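Local coordinates for putative peptidase (Chlamydophila abortus, PDB 3CE2), which is a putative zinc metallopeptidase of the M3B (oligopeptidase F) family that probably degrades small bioactive peptides, at residues Thr99-Glu102 and Gly103-Asp106; His91-His94 and Asp95-Ile98. All coordinates share one frame; numbering follows the deposited sequence.

Interactions 1 and 2 are the two helix ends of one helical hairpin. At 91-98 the helix 66-96 runs out, and at 99-106 the helix 101-120 starts, with a short turn between them; the centres of the two contacts lie about 8 Å apart. Ile-104 links them: its CD1 is 3.6 Å from Ile-98 O, and its CG1 is 4.0 Å from His-94 CE1. Thr-99 OG1 also hydrogen-bonds Asp-97 OD1, tying the turn together. The side chain of His-91 is about 14 Å from a bound zinc ion. Both contacts lie away from the known metal sites, and together they join the end of helix 66-96 to the start of helix 101-120.

Interaction 1 (Thr99-Glu102 and Gly103-Asp106)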
ATOM      1  N   THR A  99     -17.539 -13.226 -15.266  1.00 53.93           N
ATOM      2  CA  THR A  99     -18.210 -13.184 -16.560  1.00 52.45           C
ATOM      3  C   THR A  99     -19.729 -13.184 -16.436  1.00 51.83           C
ATOM      4  O   THR A  99     -20.424 -12.842 -17.380  1.00 51.70           O
ATOM      5  CB  THR A  99     -17.839 -14.368 -17.429  1.00 47.84           C
ATOM      6  OG1 THR A  99     -18.519 -15.523 -16.932  1.00 45.94           O
ATOM      7  CG2 THR A  99     -16.328 -14.585 -17.443  1.00 42.75           C
ATOM      8  N   ASN A 100     -20.243 -13.587 -15.284  1.00 48.40           N
ATOM      9  CA  ASN A 100     -21.668 -13.482 -15.043  1.00 48.79           C
ATOM     10  C   ASN A 100     -22.296 -12.138 -15.419  1.00 53.57           C
ATOM     11  O   ASN A 100     -21.871 -11.087 -14.927  1.00 59.96           O
ATOM     12  CB  ASN A 100     -21.958 -13.767 -13.591  1.00 49.94           C
ATOM     13  CG  ASN A 100     -23.423 -13.922 -13.341  1.00 51.85           C
ATOM     14  OD1 ASN A 100     -24.187 -12.951 -13.368  1.00 52.36           O
ATOM     15  ND2 ASN A 100     -23.837 -15.149 -13.117  1.00 48.28           N
ATOM     16  N   GLN A 101     -23.334 -12.180 -16.257  1.00 58.24           N
ATOM     17  CA  GLN A 101     -23.885 -10.957 -16.866  1.00 59.77           C
ATOM     18  C   GLN A 101     -24.638 -10.054 -15.890  1.00 59.34           C
ATOM     19  O   GLN A 101     -24.580  -8.815 -15.978  1.00 56.59           O
ATOM     20  CB  GLN A 101     -24.764 -11.273 -18.083  1.00 64.46           C
ATOM     21  CG  GLN A 101     -25.130 -10.021 -18.914  1.00 75.92           C
ATOM     22  CD  GLN A 101     -23.959  -8.983 -19.050  1.00 83.20           C
ATOM     23  OE1 GLN A 101     -22.918  -9.252 -19.691  1.00 80.13           O
ATOM     24  NE2 GLN A 101     -24.152  -7.787 -18.458  1.00 79.16           N
ATOM     25  N   GLU A 102     -25.357 -10.672 -14.966  1.00 56.82           N
ATOM     26  CA  GLU A 102     -26.057  -9.926 -13.932  1.00 53.83           C
ATOM     27  C   GLU A 102     -25.031  -9.375 -12.912  1.00 54.23           C
ATOM     28  O   GLU A 102     -25.058  -8.193 -12.559  1.00 47.80           O
ATOM     29  CB  GLU A 102     -27.070 -10.840 -13.269  1.00 52.70           C
ATOM     30  CG  GLU A 102     -28.000 -10.144 -12.347  1.00 62.29           C
ATOM     31  CD  GLU A 102     -28.837 -11.134 -11.582  1.00 68.52           C
ATOM     32  OE1 GLU A 102     -30.025 -11.308 -11.940  1.00 71.86           O
ATOM     33  OE2 GLU A 102     -28.299 -11.752 -10.638  1.00 67.26           O
ATOM     34  N   GLY A 103     -24.119 -10.227 -12.454  1.00 48.42           N
ATOM     35  CA  GLY A 103     -22.978  -9.745 -11.710  1.00 47.62           C
ATOM     36  C   GLY A 103     -22.514  -8.422 -12.284  1.00 48.14           C
ATOM     37  O   GLY A 103     -22.472  -7.409 -11.577  1.00 50.48           O
ATOM     38  N   ILE A 104     -22.181  -8.423 -13.573  1.00 46.26           N
ATOM     39  CA  ILE A 104     -21.583  -7.261 -14.220  1.00 42.88           C
ATOM     40  C   ILE A 104     -22.515  -6.047 -14.264  1.00 49.31           C
ATOM     41  O   ILE A 104     -22.061  -4.901 -14.132  1.00 52.50           O
ATOM     42  CB  ILE A 104     -21.161  -7.585 -15.653  1.00 44.61           C
ATOM     43  CG1 ILE A 104     -20.133  -8.718 -15.666  1.00 49.55           C
ATOM     44  CG2 ILE A 104     -20.653  -6.322 -16.383  1.00 38.94           C
ATOM     45  CD1 ILE A 104     -19.683  -9.131 -17.071  1.00 44.99           C
ATOM     46  N   ALA A 105     -23.807  -6.286 -14.472  1.00 51.31           N
ATOM     47  CA  ALA A 105     -24.760  -5.179 -14.630  1.00 56.85           C
ATOM     48  C   ALA A 105     -25.077  -4.500 -13.300  1.00 58.90           C
ATOM     49  O   ALA A 105     -25.164  -3.263 -13.235  1.00 62.80           O
ATOM     50  CB  ALA A 105     -26.038  -5.655 -15.295  1.00 53.90           C
ATOM     51  N   ASP A 106     -25.274  -5.321 -12.267  1.00 57.77           N
ATOM     52  CA  ASP A 106     -25.461  -4.864 -10.892  1.00 59.76           C
ATOM     53  C   ASP A 106     -24.340  -3.899 -10.525  1.00 58.39           C
ATOM     54  O   ASP A 106     -24.593  -2.742 -10.194  1.00 57.31           O
ATOM     55  CB  ASP A 106     -25.430  -6.055  -9.924  1.00 63.81           C
ATOM     56  CG  ASP A 106     -26.726  -6.869  -9.936  1.00 67.15           C
ATOM     57  OD1 ASP A 106     -27.730  -6.410 -10.546  1.00 64.30           O
ATOM     58  OD2 ASP A 106     -26.722  -7.966  -9.315  1.00 63.10           O
TER
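Glu-102, Gly-103 and Ile-104 form much of the first turn of helix 101-120, and Asn-100 OD1 caps Gly-103 N. Asn-100 folds its side chain back, CG anti to the backbone N (chi1 -169°), so that OD1 accepts from Gly-103 N at 2.9 Å, the N-H almost straight (165°). Asparagine suits an N-cap because its short amide reaches an amide hydrogen that no earlier turn can satisfy. Gly-103, buried in a largely exposed turn, adds no bulk where the chain passes close to His-94 of the preceding helix. Ile-104 N bonds to Asn-100 O at 3.0 Å, and its apolar, branched side chain suits a place between that carbonyl and His-94, CD1 reaching back to Thr-99 O at 3.8 Å. Asp-106 N bonds Glu-102 O at 2.9 Å. The Glu-102 side chain extends past Asp-106, whose OD2 is 3.9 Å from Glu-102 CG; the two carboxylate planes are 19° apart. Arg-33 makes a salt bridge with Asp-106 and a weak, long ion pair with Glu-102, which probably offsets their like charges. The N-terminal end of the helix would probably also favour these acidic groups. This is a classic N-capped first turn, opening the second helix of a helical hairpin.

Interaction 2 (His91-His94 and Asp95-Ile98); sequences HLTH and DQDI
Asp-95 projects between the rings of His-91 and His-94, and these three side chains make the tight part of the contact. Its OD2 lies over one face of the His-91 ring, 3.0 Å from NE2, the ring and carboxylate planes 76° apart; from there it is badly placed for a hydrogen bond with NE2, whose N-H or lone pair lies in the ring plane. OD1 approaches the His-94 ring obliquely, 3.4 Å from CD2. Both oxygens have stronger partners: Tyr-375 hydrogen-bonds OD2, and Arg-371, in a salt bridge to OD1, probably offsets a charge otherwise ill-suited to a helix C-terminus. His-94, with CG anti to its amide nitrogen (chi1 171°), brings CE1 to 3.3 Å from Ile-98 O; its flat ring can lie against Ile-98 CG2 while touching Ile-104 and Leu-107 of helix 101-120. Gln-96 stretches past Thr-93 O, 3.5 Å from NE2, to present OE1 to Trp-24. The loose end is partly exposed Asp-97, whose CB stays 5.0 Å from His-94 O as its carboxylate turns toward Thr-99. Asp-95 N reaches His-91 O, Gln-96 N bonds Thr-93 O at 3.1 Å and Asp-97 N bonds His-94 O, while Asp-95 N and Gln-96 N each keep a weak second bond to Leu-92 O. This gradual passage from i+4 to i+3 bonding marks a helix C-terminus unwinding into a helical hairpin's turn.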
ATOM      1  N   HIS A  91     -19.939  -5.874  -5.840  1.00 51.95           N
ATOM      2  CA  HIS A  91     -18.536  -6.163  -6.167  1.00 52.00           C
ATOM      3  C   HIS A  91     -18.109  -7.560  -5.687  1.00 47.27           C
ATOM      4  O   HIS A  91     -17.418  -8.291  -6.392  1.00 41.56           O
ATOM      5  CB  HIS A  91     -17.639  -5.055  -5.594  1.00 52.76           C
ATOM      6  CG  HIS A  91     -16.199  -5.430  -5.485  1.00 68.74           C
ATOM      7  ND1 HIS A  91     -15.627  -5.856  -4.299  1.00 69.65           N
ATOM      8  CD2 HIS A  91     -15.208  -5.434  -6.411  1.00 73.35           C
ATOM      9  CE1 HIS A  91     -14.349  -6.122  -4.504  1.00 75.07           C
ATOM     10  NE2 HIS A  91     -14.068  -5.870  -5.774  1.00 78.21           N
ATOM     11  N   LEU A  92     -18.527  -7.934  -4.486  1.00 47.39           N
ATOM     12  CA  LEU A  92     -18.188  -9.246  -3.968  1.00 47.66           C
ATOM     13  C   LEU A  92     -18.867 -10.307  -4.830  1.00 52.09           C
ATOM     14  O   LEU A  92     -18.272 -11.343  -5.113  1.00 54.94           O
ATOM     15  CB  LEU A  92     -18.643  -9.398  -2.512  1.00 43.23           C
ATOM     16  CG  LEU A  92     -18.006  -8.612  -1.369  1.00 44.69           C
ATOM     17  CD1 LEU A  92     -18.666  -9.038  -0.043  1.00 46.09           C
ATOM     18  CD2 LEU A  92     -16.500  -8.813  -1.313  1.00 42.04           C
ATOM     19  N   THR A  93     -20.118 -10.046  -5.227  1.00 51.69           N
ATOM     20  CA  THR A  93     -20.906 -10.986  -6.038  1.00 55.72           C
ATOM     21  C   THR A  93     -20.233 -11.205  -7.401  1.00 50.13           C
ATOM     22  O   THR A  93     -19.999 -12.335  -7.818  1.00 51.62           O
ATOM     23  CB  THR A  93     -22.383 -10.489  -6.219  1.00 59.62           C
ATOM     24  OG1 THR A  93     -23.083 -10.591  -4.968  1.00 63.95           O
ATOM     25  CG2 THR A  93     -23.129 -11.311  -7.280  1.00 49.31           C
ATOM     26  N   HIS A  94     -19.897 -10.099  -8.053  1.00 39.57           N
ATOM     27  CA  HIS A  94     -19.151 -10.082  -9.289  1.00 41.59           C
ATOM     28  C   HIS A  94     -17.854 -10.873  -9.227  1.00 46.72           C
ATOM     29  O   HIS A  94     -17.484 -11.530 -10.181  1.00 53.30           O
ATOM     30  CB  HIS A  94     -18.874  -8.629  -9.674  1.00 45.71           C
ATOM     31  CG  HIS A  94     -17.934  -8.465 -10.828  1.00 54.55           C
ATOM     32  ND1 HIS A  94     -18.252  -8.855 -12.112  1.00 56.65           N
ATOM     33  CD2 HIS A  94     -16.694  -7.919 -10.897  1.00 58.56           C
ATOM     34  CE1 HIS A  94     -17.247  -8.559 -12.919  1.00 56.84           C
ATOM     35  NE2 HIS A  94     -16.289  -7.990 -12.208  1.00 54.67           N
ATOM     36  N   ASP A  95     -17.146 -10.816  -8.110  1.00 50.68           N
ATOM     37  CA  ASP A  95     -15.839 -11.443  -8.050  1.00 46.02           C
ATOM     38  C   ASP A  95     -15.920 -12.955  -7.911  1.00 51.45           C
ATOM     39  O   ASP A  95     -14.925 -13.671  -8.121  1.00 47.97           O
ATOM     40  CB  ASP A  95     -15.012 -10.836  -6.926  1.00 49.46           C
ATOM     41  CG  ASP A  95     -14.453  -9.473  -7.288  1.00 54.05           C
ATOM     42  OD1 ASP A  95     -14.557  -9.083  -8.471  1.00 58.75           O
ATOM     43  OD2 ASP A  95     -13.913  -8.791  -6.389  1.00 54.55           O
ATOM     44  N   GLN A  96     -17.103 -13.450  -7.559  1.00 55.59           N
ATOM     45  CA  GLN A  96     -17.317 -14.897  -7.487  1.00 58.43           C
ATOM     46  C   GLN A  96     -17.220 -15.553  -8.865  1.00 56.61           C
ATOM     47  O   GLN A  96     -16.793 -16.708  -8.978  1.00 55.68           O
ATOM     48  CB  GLN A  96     -18.671 -15.198  -6.861  1.00 56.91           C
ATOM     49  CG  GLN A  96     -18.653 -15.065  -5.368  1.00 53.65           C
ATOM     50  CD  GLN A  96     -20.025 -14.863  -4.762  1.00 47.37           C
ATOM     51  OE1 GLN A  96     -20.147 -14.697  -3.559  1.00 52.68           O
ATOM     52  NE2 GLN A  96     -21.055 -14.856  -5.590  1.00 37.68           N
ATOM     53  N   ASP A  97     -17.609 -14.786  -9.890  1.00 54.95           N
ATOM     54  CA  ASP A  97     -17.636 -15.216 -11.294  1.00 54.39           C
ATOM     55  C   ASP A  97     -17.673 -13.985 -12.207  1.00 46.73           C
ATOM     56  O   ASP A  97     -18.711 -13.379 -12.410  1.00 49.78           O
ATOM     57  CB  ASP A  97     -18.843 -16.128 -11.545  1.00 55.83           C
ATOM     58  CG  ASP A  97     -18.989 -16.535 -13.011  1.00 68.81           C
ATOM     59  OD1 ASP A  97     -18.112 -16.202 -13.859  1.00 68.95           O
ATOM     60  OD2 ASP A  97     -20.014 -17.191 -13.313  1.00 73.94           O
ATOM     61  N   ILE A  98     -16.534 -13.607 -12.761  1.00 47.08           N
ATOM     62  CA  ILE A  98     -16.417 -12.270 -13.338  1.00 47.87           C
ATOM     63  C   ILE A  98     -17.100 -12.110 -14.698  1.00 51.80           C
ATOM     64  O   ILE A  98     -17.254 -10.996 -15.210  1.00 49.19           O
ATOM     65  CB  ILE A  98     -14.959 -11.802 -13.370  1.00 50.48           C
ATOM     66  CG1 ILE A  98     -14.130 -12.671 -14.326  1.00 44.80           C
ATOM     67  CG2 ILE A  98     -14.370 -11.836 -11.936  1.00 44.88           C
ATOM     68  CD1 ILE A  98     -12.631 -12.243 -14.413  1.00 42.25           C
TER